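Local coordinates for protein phosphoribosyl-AMP cyclohydrolase (Medicago truncatula, PDB 7BGM) that is a bifunctional enzyme that probably removes diphosphate from phosphoribosyl-ATP and then opens the purine ring of phosphoribosyl-AMP, the second and third steps of histidine biosynthesis, at residues D5-W13 with F78-I86; L128-K139 with M198-E209. All coordinates share one frame; numbering follows the deposited sequence.

Interaction 1 of 2, residues D5-W13 with F78-I86; sequences DSLLDSVKW and FLDCDRDSI. With ZN (zinc ion), chain D; ZN (zinc ion), chain G.
The aspartate-rich turn of the cyclohydrolase part, a zinc-binding DxDxD motif linking the antiparallel strands 76-80 and 85-92, is met by Ser10, Val11 and Lys12, just beyond the N-terminal helix. A type I beta turn runs from Asp80 to Arg83, and its last residue turns toward the helix end. Arg83 takes hold of Ser10 side-on with two nitrogens. NE donates to Ser10 O at 2.9 Å, approaching from above the carbonyl plane, while NH2 points at Ser10 OG at 2.9 Å, with that oxygen close to the guanidinium plane. The bend at chi3 (77°) swings the group round to this position. Ser10 OG in turn gives its proton to Leu7 O at 2.7 Å, on an in-plane lone pair, which fixes the hydroxyl as acceptor for Arg83. Leu79 CD1 lies over one face of the guanidinium, offset toward its rim, and Leu7 CD2 approaches the group obliquely. A leucine in place of Arg83 would probably leave Ser10 O and OG without these donors, with the backbone bond of Lys12 remaining as the direct polar tie. That bond lies next door, where Lys12 N donates to Arg83 O at 2.8 Å and Val11 CG1 rests against the same oxygen. The Lys12 side chain is extended, CD passing 3.4 Å from Asp82 O, and NZ stops 4.4 Å from Asp84 OD2, beyond a salt bridge; a water spans the gap, bound weakly on the lysine side. That positive end may temper the charge crowded in the turn. Cys81 faces elsewhere, sharing a second zinc with Cys97 and Cys104 of the second subunit. The first zinc is held by one oxygen from each aspartate, Asp80 OD2, Asp82 OD1 and Asp84 OD1, with two waters completing five ligands.

Interaction 2 of 2, residues L128-K139 with M198-E209; sequences LYALESTISQRK and MVLLALKDVKVE
With CG anti to the backbone N (chi1 178°) and the chain extended beyond it, Glu132 reaches from helix 127-140 to Val208, at the start of helix 208-218; Met198, by contrast, doubles back at chi3 (71°), tucking its methyl against the helix that carries Glu132. Glu132 OE2 accepts from Val208 N at 2.8 Å in an almost straight bond, met on the syn side of the carboxylate. Lys207 holds the N-cap position and Val208 follows it in the first turn, so the carboxylate takes up an N-H where the helix dipole would probably favour its negative charge. Two waters extend the grip: one joins OE1 to Glu209 N, the other OE2 to Val206 O. Beside this polar patch, Met198 is a knob in the hole formed by Leu128, Leu131, Glu132 and Ile135. Its SD lies 3.6 Å from Leu128 CD1, and its CE presses on the backbone, 3.5 Å from Leu128 O. Ile135 divides its branches: CD1 meets Met198 CB at 3.8 Å, crossing that side chain at about a right angle, and CG2 meets Ala202 CB at 3.5 Å, methyl against methyl. Farther along, the aliphatic part of Lys139 lies against the Ala202 carbonyl, CE standing 3.2 Å from Ala202 O. At the other end Val208 CG1 touches both Leu128 CD2 and the ring of Tyr129, 3.7 Å from Tyr129 CE1. The axes of segments 128-139 and 198-204 pass 9.8 Å apart at a crossing angle of -54°. A Schellman motif at Asp205 closes helix 183-204 and sends the chain into helix 208-218. The knob-into-hole fit of Met198, with a carboxylate bond to the start of the next helix, joins three helices of the all-helical pyrophosphohydrolase domain, of the MazG clan.

Interactions 1 and 2 sit in the two catalytic parts of one chain, on opposite sides of its centre: their centres are 38 Å apart and their nearest atoms about 16 Å. Segment 78-86 carries a zinc site of the cyclohydrolase, whereas interaction 2 lies beside the pyrophosphohydrolase site; the Val199 side chain is about 13 Å from a bound zinc, and Arg138 binds AMP in another structure of this protein. A salt bridge also runs from one part to the other: strand 85-92, which begins within interaction 1, carries Lys91, which pairs with Glu209 of interaction 2. Both contacts also touch the second subunit, interaction 1 through a continuous sheet and a shared zinc.

Interaction 1 of 2, residues D5-W13 with F78-I86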
loop_
_atom_site.group_PDB
_atom_site.type_symbol
_atom_site.label_atom_id
_atom_site.label_comp_id
_atom_site.label_asym_id
_atom_site.label_seq_id
_atom_site.Cartn_x
_atom_site.Cartn_y
_atom_site.Cartn_z
ATOM N N ASP A 5 4.451 -16.116 -24.473
ATOM C CA ASP A 5 3.759 -17.402 -24.541
ATOM C C ASP A 5 4.290 -18.375 -23.490
ATOM O O ASP A 5 3.511 -19.062 -22.811
ATOM C CB ASP A 5 3.890 -18.006 -25.947
ATOM C CG ASP A 5 3.099 -17.238 -27.006
ATOM O OD1 ASP A 5 2.386 -16.272 -26.651
ATOM O OD2 ASP A 5 3.181 -17.605 -28.204
ATOM N N SER A 6 5.614 -18.429 -23.324
ATOM C CA SER A 6 6.202 -19.344 -22.352
ATOM C C SER A 6 5.786 -18.963 -20.930
ATOM O O SER A 6 5.480 -19.834 -20.101
ATOM C CB SER A 6 7.730 -19.366 -22.527
ATOM O OG SER A 6 8.363 -20.103 -21.488
ATOM N N LEU A 7 5.726 -17.666 -20.644
ATOM C CA LEU A 7 5.287 -17.224 -19.334
ATOM C C LEU A 7 3.824 -17.584 -19.109
ATOM O O LEU A 7 3.437 -18.062 -18.030
ATOM C CB LEU A 7 5.512 -15.715 -19.223
ATOM C CG LEU A 7 5.166 -14.956 -17.948
ATOM C CD1 LEU A 7 3.760 -14.536 -18.055
ATOM C CD2 LEU A 7 5.394 -15.751 -16.653
ATOM N N LEU A 8 2.980 -17.320 -20.104
ATOM C CA LEU A 8 1.558 -17.613 -19.931
ATOM C C LEU A 8 1.308 -19.104 -19.731
ATOM O O LEU A 8 0.379 -19.480 -19.014
ATOM C CB LEU A 8 0.773 -17.093 -21.129
ATOM C CG LEU A 8 0.817 -15.577 -21.301
ATOM C CD1 LEU A 8 0.214 -15.225 -22.646
ATOM C CD2 LEU A 8 0.089 -14.838 -20.188
ATOM N N ASP A 9 2.135 -19.966 -20.323
ATOM C CA ASP A 9 1.962 -21.403 -20.104
ATOM C C ASP A 9 2.207 -21.799 -18.651
ATOM O O ASP A 9 1.769 -22.879 -18.223
ATOM C CB ASP A 9 2.913 -22.201 -20.992
ATOM C CG ASP A 9 2.571 -22.101 -22.473
ATOM O OD1 ASP A 9 1.513 -21.517 -22.812
ATOM O OD2 ASP A 9 3.361 -22.628 -23.295
ATOM N N SER A 10 2.905 -20.969 -17.890
ATOM C CA SER A 10 3.253 -21.297 -16.511
ATOM C C SER A 10 2.254 -20.760 -15.501
ATOM O O SER A 10 2.424 -21.008 -14.290
ATOM C CB SER A 10 4.649 -20.754 -16.190
ATOM O OG SER A 10 4.578 -19.351 -15.932
ATOM N N VAL A 11 1.221 -20.009 -15.961
ATOM C CA VAL A 11 0.191 -19.495 -15.073
ATOM C C VAL A 11 -0.805 -20.613 -14.798
ATOM O O VAL A 11 -1.099 -21.427 -15.687
ATOM C CB VAL A 11 -0.506 -18.268 -15.702
ATOM C CG1 VAL A 11 -1.715 -17.794 -14.863
ATOM C CG2 VAL A 11 0.486 -17.129 -15.911
ATOM N N LYS A 12 -1.285 -20.689 -13.552
ATOM C CA LYS A 12 -2.240 -21.713 -13.131
ATOM C C LYS A 12 -3.651 -21.180 -13.362
ATOM O O LYS A 12 -4.332 -20.702 -12.442
ATOM C CB LYS A 12 -2.003 -22.096 -11.673
ATOM C CG LYS A 12 -2.909 -23.165 -11.100
ATOM C CD LYS A 12 -2.588 -23.322 -9.622
ATOM C CE LYS A 12 -3.437 -24.385 -8.942
ATOM N NZ LYS A 12 -3.165 -24.352 -7.465
ATOM N N TRP A 13 -4.078 -21.263 -14.628
ATOM C CA TRP A 13 -5.417 -20.835 -15.023
ATOM C C TRP A 13 -6.450 -21.770 -14.392
ATOM O O TRP A 13 -6.191 -22.964 -14.209
ATOM C CB TRP A 13 -5.566 -20.842 -16.565
ATOM C CG TRP A 13 -4.433 -20.129 -17.292
ATOM C CD1 TRP A 13 -3.349 -20.725 -17.942
ATOM C CD2 TRP A 13 -4.230 -18.710 -17.396
ATOM N NE1 TRP A 13 -2.493 -19.753 -18.440
ATOM C CE2 TRP A 13 -3.011 -18.515 -18.121
ATOM C CE3 TRP A 13 -4.964 -17.578 -16.972
ATOM C CZ2 TRP A 13 -2.510 -17.245 -18.416
ATOM C CZ3 TRP A 13 -4.441 -16.292 -17.250
ATOM C CH2 TRP A 13 -3.227 -16.147 -17.983
ATOM N N PHE A 78 3.355 -9.036 -11.232
ATOM C CA PHE A 78 3.796 -10.114 -10.357
ATOM C C PHE A 78 2.781 -11.263 -10.309
ATOM O O PHE A 78 1.561 -11.034 -10.253
ATOM C CB PHE A 78 4.034 -9.613 -8.918
ATOM C CG PHE A 78 5.216 -8.675 -8.767
ATOM C CD1 PHE A 78 5.084 -7.320 -9.069
ATOM C CD2 PHE A 78 6.472 -9.160 -8.390
ATOM C CE1 PHE A 78 6.128 -6.449 -8.956
ATOM C CE2 PHE A 78 7.558 -8.271 -8.252
ATOM C CZ PHE A 78 7.388 -6.923 -8.578
ATOM N N LEU A 79 3.292 -12.500 -10.250
ATOM C CA LEU A 79 2.502 -13.681 -9.927
ATOM C C LEU A 79 2.695 -14.033 -8.451
ATOM O O LEU A 79 3.774 -13.788 -7.888
ATOM C CB LEU A 79 2.950 -14.890 -10.769
ATOM C CG LEU A 79 2.818 -14.802 -12.277
ATOM C CD1 LEU A 79 3.411 -16.017 -12.999
ATOM C CD2 LEU A 79 1.361 -14.657 -12.596
ATOM N N ASP A 80 1.675 -14.655 -7.837
ATOM C CA ASP A 80 1.839 -15.193 -6.483
ATOM C C ASP A 80 2.540 -16.559 -6.525
ATOM O O ASP A 80 2.897 -17.098 -7.585
ATOM C CB ASP A 80 0.517 -15.213 -5.683
ATOM C CG ASP A 80 -0.429 -16.356 -6.031
ATOM O OD1 ASP A 80 -0.377 -16.816 -7.175
ATOM O OD2 ASP A 80 -1.288 -16.686 -5.131
ATOM N N CYS A 81 2.776 -17.105 -5.336
ATOM C CA CYS A 81 3.630 -18.291 -5.198
ATOM C C CYS A 81 3.111 -19.493 -6.002
ATOM O O CYS A 81 3.906 -20.269 -6.560
ATOM C CB CYS A 81 3.762 -18.651 -3.718
ATOM S SG CYS A 81 2.113 -18.947 -2.897
ATOM N N ASP A 82 1.803 -19.685 -6.061
ATOM C CA ASP A 82 1.246 -20.814 -6.803
ATOM C C ASP A 82 0.665 -20.388 -8.158
ATOM O O ASP A 82 -0.012 -21.193 -8.828
ATOM C CB ASP A 82 0.227 -21.593 -5.944
ATOM C CG ASP A 82 -0.885 -20.727 -5.358
ATOM O OD1 ASP A 82 -1.055 -19.553 -5.777
ATOM O OD2 ASP A 82 -1.621 -21.251 -4.464
ATOM N N ARG A 83 0.956 -19.152 -8.579
ATOM C CA ARG A 83 0.812 -18.654 -9.958
ATOM C C ARG A 83 -0.646 -18.581 -10.419
ATOM O O ARG A 83 -0.919 -18.661 -11.616
ATOM C CB ARG A 83 1.653 -19.502 -10.927
ATOM C CG ARG A 83 3.067 -19.757 -10.416
ATOM C CD ARG A 83 3.906 -20.536 -11.389
ATOM N NE ARG A 83 4.428 -19.783 -12.524
ATOM C CZ ARG A 83 5.552 -19.064 -12.497
ATOM N NH1 ARG A 83 6.269 -18.938 -11.383
ATOM N NH2 ARG A 83 5.972 -18.471 -13.588
ATOM N N ASP A 84 -1.599 -18.416 -9.511
ATOM C CA ASP A 84 -2.994 -18.206 -9.924
ATOM C C ASP A 84 -3.527 -16.807 -9.615
ATOM O O ASP A 84 -4.732 -16.566 -9.750
ATOM C CB ASP A 84 -3.922 -19.256 -9.286
ATOM C CG ASP A 84 -3.880 -19.233 -7.758
ATOM O OD1 ASP A 84 -3.271 -18.285 -7.163
ATOM O OD2 ASP A 84 -4.433 -20.172 -7.159
ATOM N N SER A 85 -2.659 -15.884 -9.199
ATOM C CA SER A 85 -3.019 -14.536 -8.793
ATOM C C SER A 85 -1.959 -13.582 -9.331
ATOM O O SER A 85 -0.764 -13.887 -9.279
ATOM C CB SER A 85 -3.095 -14.462 -7.269
ATOM O OG SER A 85 -3.535 -13.184 -6.875
ATOM N N ILE A 86 -2.395 -12.469 -9.909
ATOM C CA ILE A 86 -1.534 -11.522 -10.604
ATOM C C ILE A 86 -1.731 -10.158 -9.994
ATOM O O ILE A 86 -2.879 -9.743 -9.803
ATOM C CB ILE A 86 -1.886 -11.475 -12.100
ATOM C CG1 ILE A 86 -1.741 -12.898 -12.669
ATOM C CG2 ILE A 86 -1.031 -10.446 -12.811
ATOM C CD1 ILE A 86 -2.200 -13.046 -14.122
HETATM ZN ZN ZN D . -2.459 -18.153 -5.430
HETATM ZN ZN ZN G . 2.309 -17.900 -0.873
HETATM O O HOH W 1 -5.767 -22.243 -7.852
HETATM O O HOH W 2 -3.720 -22.804 -5.706
HETATM O O HOH W 3 -3.222 -19.369 -4.012
HETATM O O HOH W 4 -4.156 -16.964 -4.947
#

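Interaction 2 of 2, residues L128-K139 with M198-E209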
loop_
_atom_site.group_PDB
_atom_site.type_symbol
_atom_site.label_atom_id
_atom_site.label_comp_id
_atom_site.label_asym_id
_atom_site.label_seq_id
_atom_site.Cartn_x
_atom_site.Cartn_y
_atom_site.Cartn_z
ATOM N N LEU A 128 -0.346 5.319 6.736
ATOM C CA LEU A 128 0.165 6.626 6.327
ATOM C C LEU A 128 -0.936 7.476 5.704
ATOM O O LEU A 128 -1.032 8.677 5.974
ATOM C CB LEU A 128 1.328 6.448 5.353
ATOM C CG LEU A 128 2.028 7.672 4.795
ATOM C CD1 LEU A 128 2.551 8.520 5.955
ATOM C CD2 LEU A 128 3.173 7.212 3.869
ATOM N N TYR A 129 -1.783 6.866 4.869
ATOM C CA TYR A 129 -2.847 7.572 4.156
ATOM C C TYR A 129 -4.036 7.860 5.074
ATOM O O TYR A 129 -4.739 8.875 4.882
ATOM C CB TYR A 129 -3.230 6.756 2.898
ATOM C CG TYR A 129 -1.949 6.565 2.098
ATOM C CD1 TYR A 129 -1.455 7.605 1.299
ATOM C CD2 TYR A 129 -1.158 5.383 2.231
ATOM C CE1 TYR A 129 -0.249 7.486 0.618
ATOM C CE2 TYR A 129 0.057 5.259 1.549
ATOM C CZ TYR A 129 0.517 6.341 0.757
ATOM O OH TYR A 129 1.708 6.273 0.069
ATOM N N ALA A 130 -4.223 7.013 6.101
ATOM C CA ALA A 130 -5.222 7.270 7.132
ATOM C C ALA A 130 -4.863 8.529 7.911
ATOM O O ALA A 130 -5.721 9.384 8.175
ATOM C CB ALA A 130 -5.350 6.055 8.062
ATOM N N LEU A 131 -3.595 8.674 8.256
ATOM C CA LEU A 131 -3.169 9.900 8.912
ATOM C C LEU A 131 -3.358 11.106 7.996
ATOM O O LEU A 131 -3.805 12.171 8.442
ATOM C CB LEU A 131 -1.712 9.774 9.353
ATOM C CG LEU A 131 -1.125 11.051 9.972
ATOM C CD1 LEU A 131 -1.934 11.468 11.196
ATOM C CD2 LEU A 131 0.311 10.798 10.369
ATOM N N GLU A 132 -2.998 10.966 6.718
ATOM C CA GLU A 132 -3.227 12.049 5.771
ATOM C C GLU A 132 -4.699 12.441 5.742
ATOM O O GLU A 132 -5.041 13.631 5.759
ATOM C CB GLU A 132 -2.750 11.633 4.383
ATOM C CG GLU A 132 -2.988 12.660 3.298
ATOM C CD GLU A 132 -2.365 12.246 1.980
ATOM O OE1 GLU A 132 -2.743 11.170 1.478
ATOM O OE2 GLU A 132 -1.470 12.976 1.473
ATOM N N SER A 133 -5.590 11.447 5.737
ATOM C CA SER A 133 -7.017 11.749 5.694
ATOM C C SER A 133 -7.485 12.469 6.956
ATOM O O SER A 133 -8.266 13.433 6.886
ATOM C CB SER A 133 -7.780 10.445 5.471
ATOM O OG SER A 133 -9.174 10.643 5.445
ATOM N N THR A 134 -7.019 12.023 8.121
ATOM C CA THR A 134 -7.385 12.676 9.375
ATOM C C THR A 134 -6.977 14.144 9.376
ATOM O O THR A 134 -7.764 15.014 9.760
ATOM C CB THR A 134 -6.732 11.930 10.540
ATOM O OG1 THR A 134 -7.351 10.646 10.669
ATOM C CG2 THR A 134 -6.891 12.694 11.846
ATOM N N ILE A 135 -5.756 14.437 8.929
ATOM C CA ILE A 135 -5.293 15.824 8.899
ATOM C C ILE A 135 -6.163 16.667 7.972
ATOM O O ILE A 135 -6.529 17.805 8.297
ATOM C CB ILE A 135 -3.814 15.863 8.483
ATOM C CG1 ILE A 135 -2.955 15.231 9.575
ATOM C CG2 ILE A 135 -3.390 17.291 8.165
ATOM C CD1 ILE A 135 -1.523 14.938 9.110
ATOM N N SER A 136 -6.485 16.128 6.795
ATOM C CA SER A 136 -7.329 16.830 5.835
ATOM C C SER A 136 -8.697 17.137 6.438
ATOM O O SER A 136 -9.211 18.264 6.314
ATOM C CB SER A 136 -7.450 15.979 4.560
ATOM O OG SER A 136 -8.269 16.592 3.578
ATOM N N GLN A 137 -9.278 16.164 7.145
ATOM C CA GLN A 137 -10.548 16.408 7.818
ATOM C C GLN A 137 -10.432 17.514 8.858
ATOM O O GLN A 137 -11.341 18.338 8.985
ATOM C CB GLN A 137 -11.048 15.127 8.469
ATOM C CG GLN A 137 -11.287 14.019 7.491
ATOM C CD GLN A 137 -11.684 12.741 8.192
ATOM O OE1 GLN A 137 -12.548 12.749 9.064
ATOM N NE2 GLN A 137 -11.048 11.638 7.824
ATOM N N ARG A 138 -9.331 17.547 9.619
ATOM C CA ARG A 138 -9.138 18.637 10.578
ATOM C C ARG A 138 -9.027 19.981 9.868
ATOM O O ARG A 138 -9.551 20.997 10.351
ATOM C CB ARG A 138 -7.889 18.394 11.428
ATOM C CG ARG A 138 -7.872 17.068 12.151
ATOM C CD ARG A 138 -8.571 17.123 13.498
ATOM N NE ARG A 138 -8.769 15.777 14.042
ATOM C CZ ARG A 138 -7.806 15.000 14.550
ATOM N NH1 ARG A 138 -6.546 15.421 14.599
ATOM N NH2 ARG A 138 -8.103 13.790 15.010
ATOM N N LYS A 139 -8.332 20.010 8.727
ATOM C CA LYS A 139 -8.173 21.254 7.976
ATOM C C LYS A 139 -9.519 21.774 7.491
ATOM O O LYS A 139 -9.762 22.987 7.465
ATOM C CB LYS A 139 -7.214 21.023 6.801
ATOM C CG LYS A 139 -6.845 22.272 5.991
ATOM C CD LYS A 139 -5.804 21.944 4.928
ATOM C CE LYS A 139 -5.474 23.149 4.060
ATOM N NZ LYS A 139 -6.693 23.600 3.323
ATOM N N MET A 198 3.620 16.211 7.614
ATOM C CA MET A 198 2.364 16.012 6.903
ATOM C C MET A 198 1.355 17.123 7.180
ATOM O O MET A 198 0.488 17.384 6.333
ATOM C CB MET A 198 1.798 14.633 7.238
ATOM C CG MET A 198 2.558 13.604 6.444
ATOM S SD MET A 198 2.184 11.957 6.988
ATOM C CE MET A 198 0.517 11.832 6.359
ATOM N N VAL A 199 1.427 17.774 8.345
ATOM C CA VAL A 199 0.573 18.943 8.565
ATOM C C VAL A 199 0.952 20.067 7.606
ATOM O O VAL A 199 0.075 20.734 7.030
ATOM C CB VAL A 199 0.628 19.397 10.037
ATOM C CG1 VAL A 199 -0.261 20.637 10.254
ATOM C CG2 VAL A 199 0.196 18.249 10.948
ATOM N N LEU A 200 2.257 20.283 7.401
ATOM C CA LEU A 200 2.698 21.264 6.408
ATOM C C LEU A 200 2.254 20.870 5.002
ATOM O O LEU A 200 1.807 21.724 4.225
ATOM C CB LEU A 200 4.223 21.450 6.475
ATOM C CG LEU A 200 4.876 22.431 5.494
ATOM C CD1 LEU A 200 6.155 23.063 6.114
ATOM C CD2 LEU A 200 5.236 21.788 4.164
ATOM N N LEU A 201 2.365 19.577 4.645
ATOM C CA LEU A 201 1.873 19.161 3.330
ATOM C C LEU A 201 0.402 19.514 3.154
ATOM O O LEU A 201 -0.013 19.967 2.074
ATOM C CB LEU A 201 2.070 17.658 3.129
ATOM C CG LEU A 201 3.496 17.114 3.101
ATOM C CD1 LEU A 201 3.475 15.623 2.769
ATOM C CD2 LEU A 201 4.350 17.875 2.087
ATOM N N ALA A 202 -0.403 19.320 4.205
ATOM C CA ALA A 202 -1.821 19.661 4.111
ATOM C C ALA A 202 -2.024 21.148 3.839
ATOM O O ALA A 202 -2.872 21.533 3.016
ATOM C CB ALA A 202 -2.549 19.255 5.389
ATOM N N LEU A 203 -1.257 22.001 4.520
ATOM C CA LEU A 203 -1.369 23.441 4.287
ATOM C C LEU A 203 -0.972 23.828 2.859
ATOM O O LEU A 203 -1.531 24.789 2.301
ATOM C CB LEU A 203 -0.525 24.202 5.317
ATOM C CG LEU A 203 -0.993 24.104 6.773
ATOM C CD1 LEU A 203 -0.021 24.761 7.735
ATOM C CD2 LEU A 203 -2.402 24.714 6.915
ATOM N N LYS A 204 -0.046 23.084 2.242
ATOM C CA LYS A 204 0.426 23.361 0.885
ATOM C C LYS A 204 -0.341 22.604 -0.197
ATOM O O LYS A 204 -0.024 22.760 -1.385
ATOM C CB LYS A 204 1.918 23.026 0.761
ATOM C CG LYS A 204 2.822 23.862 1.673
ATOM C CD LYS A 204 2.745 25.385 1.380
ATOM C CE LYS A 204 3.239 25.726 -0.028
ATOM N NZ LYS A 204 3.144 27.222 -0.344
ATOM N N ASP A 205 -1.323 21.786 0.183
ATOM C CA ASP A 205 -2.152 21.048 -0.770
ATOM C C ASP A 205 -1.316 20.005 -1.519
ATOM O O ASP A 205 -1.515 19.768 -2.714
ATOM C CB ASP A 205 -2.861 22.003 -1.746
ATOM C CG ASP A 205 -4.044 21.358 -2.452
ATOM O OD1 ASP A 205 -4.526 20.306 -1.982
ATOM O OD2 ASP A 205 -4.493 21.911 -3.484
ATOM N N VAL A 206 -0.360 19.397 -0.816
ATOM C CA VAL A 206 0.502 18.348 -1.371
ATOM C C VAL A 206 0.084 17.005 -0.794
ATOM O O VAL A 206 -0.059 16.861 0.424
ATOM C CB VAL A 206 1.991 18.619 -1.091
ATOM C CG1 VAL A 206 2.822 17.456 -1.605
ATOM C CG2 VAL A 206 2.401 19.903 -1.802
ATOM N N LYS A 207 -0.110 16.026 -1.677
ATOM C CA LYS A 207 -0.409 14.653 -1.282
ATOM C C LYS A 207 0.870 13.828 -1.114
ATOM O O LYS A 207 1.836 13.976 -1.866
ATOM C CB LYS A 207 -1.299 13.997 -2.333
ATOM C CG LYS A 207 -2.594 14.732 -2.561
ATOM C CD LYS A 207 -3.664 14.239 -1.655
ATOM C CE LYS A 207 -3.972 12.778 -2.042
ATOM N NZ LYS A 207 -5.338 12.312 -1.793
ATOM N N VAL A 208 0.855 12.924 -0.130
ATOM C CA VAL A 208 1.961 11.977 0.053
ATOM C C VAL A 208 2.282 11.254 -1.256
ATOM O O VAL A 208 3.452 11.049 -1.604
ATOM C CB VAL A 208 1.609 10.969 1.169
ATOM C CG1 VAL A 208 2.568 9.751 1.154
ATOM C CG2 VAL A 208 1.618 11.655 2.541
ATOM N N GLU A 209 1.242 10.821 -1.981
ATOM C CA GLU A 209 1.441 10.148 -3.273
ATOM C C GLU A 209 2.295 10.985 -4.235
ATOM O O GLU A 209 3.125 10.436 -4.980
ATOM C CB GLU A 209 0.087 9.807 -3.906
ATOM C CG GLU A 209 0.229 9.192 -5.293
ATOM C CD GLU A 209 -1.096 8.671 -5.876
ATOM O OE1 GLU A 209 -2.169 8.977 -5.290
ATOM O OE2 GLU A 209 -1.041 8.015 -6.953
HETATM O O HOH W 5 -1.387 10.536 -0.918
HETATM O O HOH W 6 -0.279 15.002 2.676
#